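Local coordinates for protein alpha-glucosidase (Bacteroides thetaiotaomicron, PDB 5XFM) that probably hydrolyses beta-L-arabinopyranosides and alpha-galactosides as a calcium-containing bifunctional enzyme of glycoside hydrolase family 97, at residues F320-Y326 with L531-L536; V17-P22 with R95-C101; W361-Y367 with G374-D380. The protein carries 1 engineered substitution. All blocks are in the same frame, centred on the assembly; numbering follows the deposited sequence.

Contact 1 of 3, residues F320-Y326 with L531-L536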
# COMPACT_ATOMS: atom_id res chain seq x y z
N PHE A 320 0.98 7.42 28.48
CA PHE A 320 2.19 7.01 27.77
C PHE A 320 2.36 7.85 26.51
O PHE A 320 3.46 8.29 26.19
CB PHE A 320 2.12 5.51 27.43
CG PHE A 320 3.34 4.99 26.72
CD1 PHE A 320 4.61 5.29 27.19
CD2 PHE A 320 3.22 4.19 25.60
CE1 PHE A 320 5.74 4.81 26.54
CE2 PHE A 320 4.35 3.71 24.95
CZ PHE A 320 5.61 4.02 25.42
N ALA A 321 1.27 8.10 25.80
CA ALA A 321 1.31 8.98 24.63
C ALA A 321 1.78 10.37 25.05
O ALA A 321 2.63 10.96 24.40
CB ALA A 321 -0.05 9.06 23.96
N SER A 322 1.23 10.88 26.15
CA SER A 322 1.64 12.18 26.66
C SER A 322 3.13 12.23 26.98
O SER A 322 3.82 13.19 26.63
CB SER A 322 0.83 12.54 27.90
OG SER A 322 1.04 13.89 28.26
N ALA A 323 3.63 11.19 27.63
CA ALA A 323 5.04 11.09 27.99
C ALA A 323 5.93 10.99 26.76
O ALA A 323 7.06 11.48 26.75
CB ALA A 323 5.26 9.90 28.92
N MET A 324 5.43 10.32 25.73
CA MET A 324 6.15 10.18 24.48
C MET A 324 6.01 11.43 23.62
O MET A 324 6.74 11.61 22.64
CB MET A 324 5.65 8.94 23.73
CG MET A 324 6.02 7.64 24.41
SD MET A 324 7.80 7.36 24.46
CE MET A 324 8.20 7.30 22.71
N GLY A 325 5.07 12.30 23.98
CA GLY A 325 4.80 13.49 23.18
C GLY A 325 4.07 13.09 21.91
O GLY A 325 4.11 13.80 20.91
N TYR A 326 3.40 11.94 21.96
CA TYR A 326 2.67 11.45 20.80
C TYR A 326 1.33 12.15 20.67
O TYR A 326 0.70 12.50 21.67
CB TYR A 326 2.48 9.93 20.88
CG TYR A 326 3.68 9.14 20.40
CD1 TYR A 326 4.89 9.78 20.14
CD2 TYR A 326 3.60 7.77 20.18
CE1 TYR A 326 5.99 9.06 19.70
CE2 TYR A 326 4.70 7.05 19.74
CZ TYR A 326 5.89 7.70 19.50
OH TYR A 326 6.98 7.00 19.06
N LEU A 531 4.66 0.17 20.68
CA LEU A 531 5.33 0.45 21.94
C LEU A 531 4.40 0.15 23.11
O LEU A 531 3.19 -0.00 22.94
CB LEU A 531 5.80 1.91 21.99
CG LEU A 531 6.84 2.33 20.96
CD1 LEU A 531 7.22 3.79 21.14
CD2 LEU A 531 8.06 1.44 21.04
N ALA A 532 4.97 0.06 24.31
CA ALA A 532 4.19 -0.12 25.53
C ALA A 532 4.86 0.66 26.68
O ALA A 532 6.06 0.91 26.63
CB ALA A 532 4.06 -1.58 25.86
N PRO A 533 4.08 1.06 27.69
CA PRO A 533 4.62 1.88 28.78
C PRO A 533 5.88 1.32 29.44
O PRO A 533 6.82 2.07 29.73
CB PRO A 533 3.47 1.93 29.79
CG PRO A 533 2.24 1.68 29.00
CD PRO A 533 2.62 0.87 27.80
N ASN A 534 5.91 0.00 29.64
CA ASN A 534 7.07 -0.66 30.23
C ASN A 534 8.36 -0.44 29.45
O ASN A 534 9.46 -0.61 30.00
CB ASN A 534 6.80 -2.16 30.37
CG ASN A 534 6.42 -2.80 29.06
OD1 ASN A 534 5.28 -2.67 28.60
ND2 ASN A 534 7.35 -3.52 28.45
N ASN A 535 8.25 -0.05 28.18
CA ASN A 535 9.43 0.21 27.36
C ASN A 535 10.22 1.41 27.87
O ASN A 535 11.42 1.53 27.60
CB ASN A 535 9.05 0.43 25.90
CG ASN A 535 8.48 -0.81 25.25
OD1 ASN A 535 7.81 -0.74 24.22
ND2 ASN A 535 8.71 -1.97 25.88
N LEU A 536 9.57 2.30 28.61
CA LEU A 536 10.33 3.42 29.15
C LEU A 536 11.25 2.95 30.27
O LEU A 536 12.16 3.68 30.67
CB LEU A 536 9.40 4.53 29.64
CG LEU A 536 8.89 5.48 28.56
CD1 LEU A 536 8.01 6.56 29.17
CD2 LEU A 536 10.04 6.08 27.77

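Contact 2 of 3, residues V17-P22 with R95-C101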
# COMPACT_ATOMS: atom_id res chain seq x y z
N VAL A 17 1.47 1.36 -33.77
CA VAL A 17 1.98 2.64 -33.27
C VAL A 17 2.84 2.40 -32.03
O VAL A 17 2.66 1.41 -31.32
CB VAL A 17 0.81 3.60 -32.93
CG1 VAL A 17 -0.03 3.02 -31.81
CG2 VAL A 17 1.32 4.99 -32.58
N VAL A 18 3.77 3.31 -31.77
CA VAL A 18 4.68 3.20 -30.63
C VAL A 18 4.67 4.50 -29.81
O VAL A 18 4.69 5.60 -30.37
CB VAL A 18 6.12 2.89 -31.09
CG1 VAL A 18 7.11 3.09 -29.96
CG2 VAL A 18 6.20 1.47 -31.63
N VAL A 19 4.64 4.37 -28.48
CA VAL A 19 4.75 5.53 -27.61
C VAL A 19 5.91 5.33 -26.63
O VAL A 19 6.11 4.24 -26.12
CB VAL A 19 3.43 5.79 -26.84
CG1 VAL A 19 3.01 4.57 -26.04
CG2 VAL A 19 3.56 7.01 -25.93
N LYS A 20 6.67 6.39 -26.39
CA LYS A 20 7.86 6.32 -25.55
C LYS A 20 7.78 7.24 -24.33
O LYS A 20 7.05 8.23 -24.33
CB LYS A 20 9.11 6.69 -26.36
CG LYS A 20 9.23 5.94 -27.69
CD LYS A 20 10.41 6.46 -28.50
CE LYS A 20 10.55 5.70 -29.81
NZ LYS A 20 11.79 6.11 -30.53
N GLY A 21 8.51 6.90 -23.28
CA GLY A 21 8.70 7.80 -22.16
C GLY A 21 9.56 8.97 -22.60
O GLY A 21 10.17 8.90 -23.66
N PRO A 22 9.62 10.03 -21.79
CA PRO A 22 10.36 11.26 -22.12
C PRO A 22 11.84 11.04 -22.47
O PRO A 22 12.33 11.68 -23.41
CB PRO A 22 10.23 12.09 -20.83
CG PRO A 22 8.92 11.64 -20.26
CD PRO A 22 8.88 10.16 -20.52
N ARG A 95 5.93 14.18 -15.86
CA ARG A 95 6.27 14.36 -17.27
C ARG A 95 6.05 13.04 -17.99
O ARG A 95 6.73 12.05 -17.70
CB ARG A 95 7.72 14.84 -17.41
CG ARG A 95 8.26 14.96 -18.82
CD ARG A 95 7.46 15.87 -19.74
NE ARG A 95 8.03 15.88 -21.09
CZ ARG A 95 7.63 15.12 -22.09
NH1 ARG A 95 6.61 14.28 -21.93
NH2 ARG A 95 8.23 15.19 -23.28
N ALA A 96 5.11 13.02 -18.92
CA ALA A 96 4.79 11.78 -19.62
C ALA A 96 4.29 12.03 -21.04
O ALA A 96 3.87 13.13 -21.38
CB ALA A 96 3.75 11.00 -18.84
N ASN A 97 4.34 10.99 -21.87
CA ASN A 97 3.73 11.07 -23.19
C ASN A 97 2.47 10.22 -23.25
O ASN A 97 2.45 9.08 -22.79
CB ASN A 97 4.72 10.65 -24.28
CG ASN A 97 5.83 11.66 -24.47
OD1 ASN A 97 5.62 12.86 -24.36
ND2 ASN A 97 7.03 11.17 -24.76
N GLU A 98 1.42 10.80 -23.82
CA GLU A 98 0.10 10.17 -23.85
C GLU A 98 -0.31 9.74 -25.25
O GLU A 98 -0.35 10.55 -26.18
CB GLU A 98 -0.95 11.12 -23.28
CG GLU A 98 -2.32 10.49 -23.15
CD GLU A 98 -3.38 11.51 -22.78
OE1 GLU A 98 -3.85 11.47 -21.62
OE2 GLU A 98 -3.73 12.35 -23.63
N LEU A 99 -0.61 8.45 -25.39
CA LEU A 99 -1.12 7.89 -26.63
C LEU A 99 -2.59 7.54 -26.49
O LEU A 99 -2.95 6.74 -25.64
CB LEU A 99 -0.33 6.65 -27.03
CG LEU A 99 -0.90 5.88 -28.22
CD1 LEU A 99 -0.87 6.74 -29.48
CD2 LEU A 99 -0.15 4.57 -28.43
N THR A 100 -3.44 8.13 -27.31
CA THR A 100 -4.86 7.78 -27.32
C THR A 100 -5.17 6.97 -28.56
O THR A 100 -4.98 7.43 -29.68
CB THR A 100 -5.78 9.02 -27.27
OG1 THR A 100 -5.47 9.80 -26.11
CG2 THR A 100 -7.24 8.58 -27.20
N CYS A 101 -5.63 5.74 -28.35
CA CYS A 101 -6.00 4.84 -29.43
C CYS A 101 -7.51 4.69 -29.55
O CYS A 101 -8.21 4.45 -28.56
CB CYS A 101 -5.35 3.47 -29.22
SG CYS A 101 -3.54 3.53 -29.26

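Contact 3 of 3, residues W361-Y367 with G374-D380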
# COMPACT_ATOMS: atom_id res chain seq x y z
N TRP A 361 -11.80 2.56 17.14
CA TRP A 361 -12.02 1.37 16.31
C TRP A 361 -13.50 1.14 16.02
O TRP A 361 -14.34 1.21 16.91
CB TRP A 361 -11.44 0.13 17.00
CG TRP A 361 -11.40 -1.12 16.15
CD1 TRP A 361 -10.32 -1.59 15.44
CD2 TRP A 361 -12.45 -2.08 15.95
NE1 TRP A 361 -10.65 -2.76 14.80
CE2 TRP A 361 -11.95 -3.09 15.10
CE3 TRP A 361 -13.77 -2.18 16.40
CZ2 TRP A 361 -12.72 -4.18 14.69
CZ3 TRP A 361 -14.53 -3.26 15.99
CH2 TRP A 361 -14.00 -4.24 15.14
N TYR A 362 -13.80 0.90 14.75
CA TYR A 362 -15.14 0.47 14.34
C TYR A 362 -15.05 -0.72 13.40
O TYR A 362 -14.10 -0.82 12.62
CB TYR A 362 -15.90 1.62 13.66
CG TYR A 362 -16.47 2.65 14.61
CD1 TYR A 362 -15.66 3.64 15.15
CD2 TYR A 362 -17.81 2.63 14.96
CE1 TYR A 362 -16.18 4.58 16.02
CE2 TYR A 362 -18.34 3.57 15.83
CZ TYR A 362 -17.52 4.54 16.36
OH TYR A 362 -18.03 5.47 17.22
N SER A 363 -16.04 -1.61 13.44
CA SER A 363 -16.17 -2.59 12.37
C SER A 363 -16.98 -1.96 11.25
O SER A 363 -17.99 -1.29 11.50
CB SER A 363 -16.84 -3.88 12.85
OG SER A 363 -16.81 -4.87 11.82
N SER A 364 -16.53 -2.15 10.02
CA SER A 364 -17.32 -1.76 8.87
C SER A 364 -18.53 -2.66 8.79
O SER A 364 -19.54 -2.33 8.17
CB SER A 364 -16.52 -1.87 7.58
OG SER A 364 -16.40 -3.23 7.20
N SER A 365 -18.41 -3.81 9.44
CA SER A 365 -19.30 -4.94 9.20
C SER A 365 -20.69 -4.78 9.79
O SER A 365 -20.87 -4.47 10.97
CB SER A 365 -18.65 -6.23 9.70
OG SER A 365 -18.54 -6.24 11.11
N GLY A 366 -21.65 -4.98 8.91
CA GLY A 366 -23.04 -5.15 9.26
C GLY A 366 -23.53 -6.52 8.84
O GLY A 366 -24.00 -7.28 9.68
N TYR A 367 -23.44 -6.85 7.55
CA TYR A 367 -24.21 -7.98 7.05
C TYR A 367 -23.49 -9.07 6.25
O TYR A 367 -24.15 -9.90 5.63
CB TYR A 367 -25.38 -7.46 6.21
CG TYR A 367 -24.97 -6.66 4.99
CD1 TYR A 367 -24.57 -7.30 3.81
CD2 TYR A 367 -24.98 -5.27 5.00
CE1 TYR A 367 -24.19 -6.58 2.70
CE2 TYR A 367 -24.61 -4.54 3.88
CZ TYR A 367 -24.21 -5.20 2.74
OH TYR A 367 -23.83 -4.50 1.62
N GLY A 374 -16.99 -5.09 18.74
CA GLY A 374 -17.74 -3.87 18.49
C GLY A 374 -16.90 -2.62 18.61
O GLY A 374 -15.74 -2.69 19.00
N PRO A 375 -17.50 -1.47 18.27
CA PRO A 375 -18.91 -1.44 17.85
C PRO A 375 -19.14 -1.94 16.42
O PRO A 375 -18.39 -1.58 15.51
CB PRO A 375 -19.27 0.04 17.97
CG PRO A 375 -17.98 0.76 17.85
CD PRO A 375 -16.91 -0.13 18.38
N VAL A 376 -20.18 -2.76 16.24
CA VAL A 376 -20.61 -3.23 14.92
C VAL A 376 -21.86 -2.45 14.51
O VAL A 376 -22.55 -1.88 15.36
CB VAL A 376 -20.92 -4.75 14.90
CG1 VAL A 376 -19.63 -5.58 14.97
CG2 VAL A 376 -21.89 -5.13 16.02
N ASN A 377 -22.13 -2.41 13.20
CA ASN A 377 -23.35 -1.81 12.65
C ASN A 377 -23.45 -0.31 12.84
O ASN A 377 -24.55 0.26 12.84
CB ASN A 377 -24.58 -2.48 13.28
CG ASN A 377 -24.61 -3.96 13.04
OD1 ASN A 377 -24.17 -4.43 11.99
ND2 ASN A 377 -25.04 -4.72 14.04
N ARG A 378 -22.30 0.35 12.97
CA ARG A 378 -22.29 1.79 13.07
C ARG A 378 -21.71 2.47 11.81
O ARG A 378 -21.67 3.70 11.75
CB ARG A 378 -21.49 2.22 14.31
CG ARG A 378 -22.12 1.81 15.65
CD ARG A 378 -23.56 2.32 15.79
NE ARG A 378 -24.23 1.81 16.98
CZ ARG A 378 -24.30 2.44 18.15
NH1 ARG A 378 -23.75 3.63 18.32
NH2 ARG A 378 -24.95 1.88 19.16
N MET A 379 -21.30 1.70 10.81
CA MET A 379 -20.61 2.30 9.65
C MET A 379 -21.19 1.87 8.28
O MET A 379 -20.83 2.44 7.26
CB MET A 379 -19.11 1.95 9.68
CG MET A 379 -18.30 2.63 10.78
SD MET A 379 -18.03 4.39 10.54
CE MET A 379 -18.43 5.03 12.16
N ASP A 380 -22.07 0.88 8.27
CA ASP A 380 -22.58 0.37 7.00
C ASP A 380 -23.86 1.07 6.56
O ASP A 380 -24.17 1.13 5.37
CB ASP A 380 -22.84 -1.14 7.10
CG ASP A 380 -23.85 -1.49 8.18
OD1 ASP A 380 -23.69 -1.02 9.33
OD2 ASP A 380 -24.81 -2.23 7.89
O HOH W 1 -21.06 -1.32 10.33
O HOH W 2 -19.39 0.04 13.35

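Contact 1 of 3, residues F320-Y326 with L531-L536
Phe320, Leu531 and Leu536 bury the most surface here, and the Phe320 ring is the piece the other two close upon. Its CG stands anti to the backbone N (chi1 -178°), which turns the ring toward the 531-536 segment. Pro533 CA lies 3.8 Å from the ring centroid and 11° off the normal, a CH-pi contact over the middle of one face; the Ala532 carbonyl carbon covers the rim of that face. Met324 CG, like Phe320 on helix 311-324, lies over the opposite face, so the ring is sandwiched. The two leucines meet its edge instead: Leu531 CB is 3.8 Å from Phe320 CE2, and Leu536 CG is 3.8 Å from Phe320 CE1, both near the ring plane. Leu531 CD1 continues to Met324 CE (4.0 Å) and to Tyr326 OH (3.8 Å); that hydroxyl is hydrogen-bonded to Met547 O. On the second segment, Ala532 N donates to Asn535 OD1 at 3.0 Å, approaching from above the carbonyl plane; this bond spans the type I turn, alongside the backbone bond Asn535 N to Ala532 O. Gly325, with positive phi, is the C' residue of a Schellman motif, in which Tyr326 N bonds Ala321 O. The arrangement is a capped helix end packed on the turn and helix 535-538 that follow strand 526-528, in the TIM-barrel-type domain of family 97.

Contact 2 of 3, residues V17-P22 with R95-C101
Val19 and Leu99 face each other across two nearly antiparallel strands; the axes of these short segments approach to 7.1 Å, with 162° between their directions. The strands belong to different sheets: Val17 and Val19 bond through their backbones to strand 26-31, whereas Ala96 and Glu98 bond to strand 69-83. The sheets face each other as in a beta-sandwich, consistent with the galactose-mutarotase-like N-terminal domain of family 97. The Val19 and Leu99 side chains pass at a slant, with CB to CB at 3.9 Å. Leu99 has CG anti to its N and bends at the next torsion, which brings CD2 to 3.7 Å from Val17 CG1; these two side chains meet tip to tip.

The polar half lies at the other end. Asn97 ND2 donates to Lys20 O at 3.0 Å with an N-H...O angle of 158°; the acceptor is close to the amide plane, while the donor sits above the plane of the Lys20 carbonyl. Asn97 OD1 takes a 3.0 Å bond from Arg95 NH1, almost straight at 170°; OD1 lies near the guanidinium plane, whereas NH1 comes from above the plane of the Asn97 carbonyl. Arg95, bent at chi2, runs past Pro22 in the opposite direction. Pro22 CG rests 3.4 Å from Arg95 O and 3.7 Å from Arg95 CG, and also lies over the rim of one guanidinium face.

The chemistry therefore divides the interface: aliphatic packing joins the layers at Val17, Val19 and Leu99, and one asparagine amide provides the directional link where strand 17-20 runs out. Its two bonds together probably set which way round the amide sits.

Contact 3 of 3, residues W361-Y367 with G374-D380
The loop that follows strand 357-363 of the parallel barrel sheet doubles back here on the strand's C-terminal end, the side of a TIM barrel where active sites lie; the Trp361 side chain is about 8 Å from the bound calcium ion. Tyr362 has the largest buried area of any residue here. Its ring is held between Pro375 CG, 3.8 Å from the centroid and 30° off the normal, and Met379 CE, 3.9 Å from the centroid over the opposite face. Both are CH-pi contacts, and Met379 SD, farther out and oblique, makes the pair a Met-aromatic contact. Arg378 CB meets the ring edge at Tyr362 CE2. Met379 is bent at chi2 (-72°) and again at chi3, which curls its methyl over the ring. A cis peptide bond precedes Pro375, whose CD also packs against Trp361 O, while Gly374 O approaches Trp361 CZ3 to 3.3 Å.

Two backbone bonds tie the segments: Ser363 N to Pro375 O, 3.1 Å and directed nearly along the C=O axis, and Asn377 N to Ser365 O, 3.3 Å, tilted from the carbonyl plane. Water 2 bridges the same two runs of backbone. It donates to Ser363 O at 2.7 Å and to Pro375 O, and accepts from Arg378 N, so three backbone groups share one solvent molecule. Water 1 also lies between the segments and accepts from Met379 N. Beside it, Asp380 CB packs on Ser364 O at 3.7 Å.

Around this loop, Tyr362 packs on Trp391 and Leu392 of helix 382-395, and Arg378 forms a salt bridge with Glu388 of the same helix. Met379 reaches Ile400 of strand 399-403, Pro375 rests on Trp335 and Asp336 of helix 335-338, and Tyr362 pairs through its backbone with Lys401 and Asp403.

Contact 2 comes first along the chain, in the N-terminal beta-rich part, where it joins strands of two antiparallel sheets. Contacts 1 and 3 both fall in the TIM-barrel-type catalytic part; contact 3 lies between the two segments of contact 1 in sequence and bridges a short loop, whereas contact 1 spans about 200 residues. Centres of contacts 1 and 3 are 29 Å apart, and their nearest atoms about 15 Å. Contact 2 lies across the chain's centre from both, its centre 51 Å from contact 1 and 45 Å from contact 3. Contact 1 thus brings early and late parts of the barrel together, contact 3 closes one of its loops, and contact 2 belongs to the N-terminal beta-sandwich.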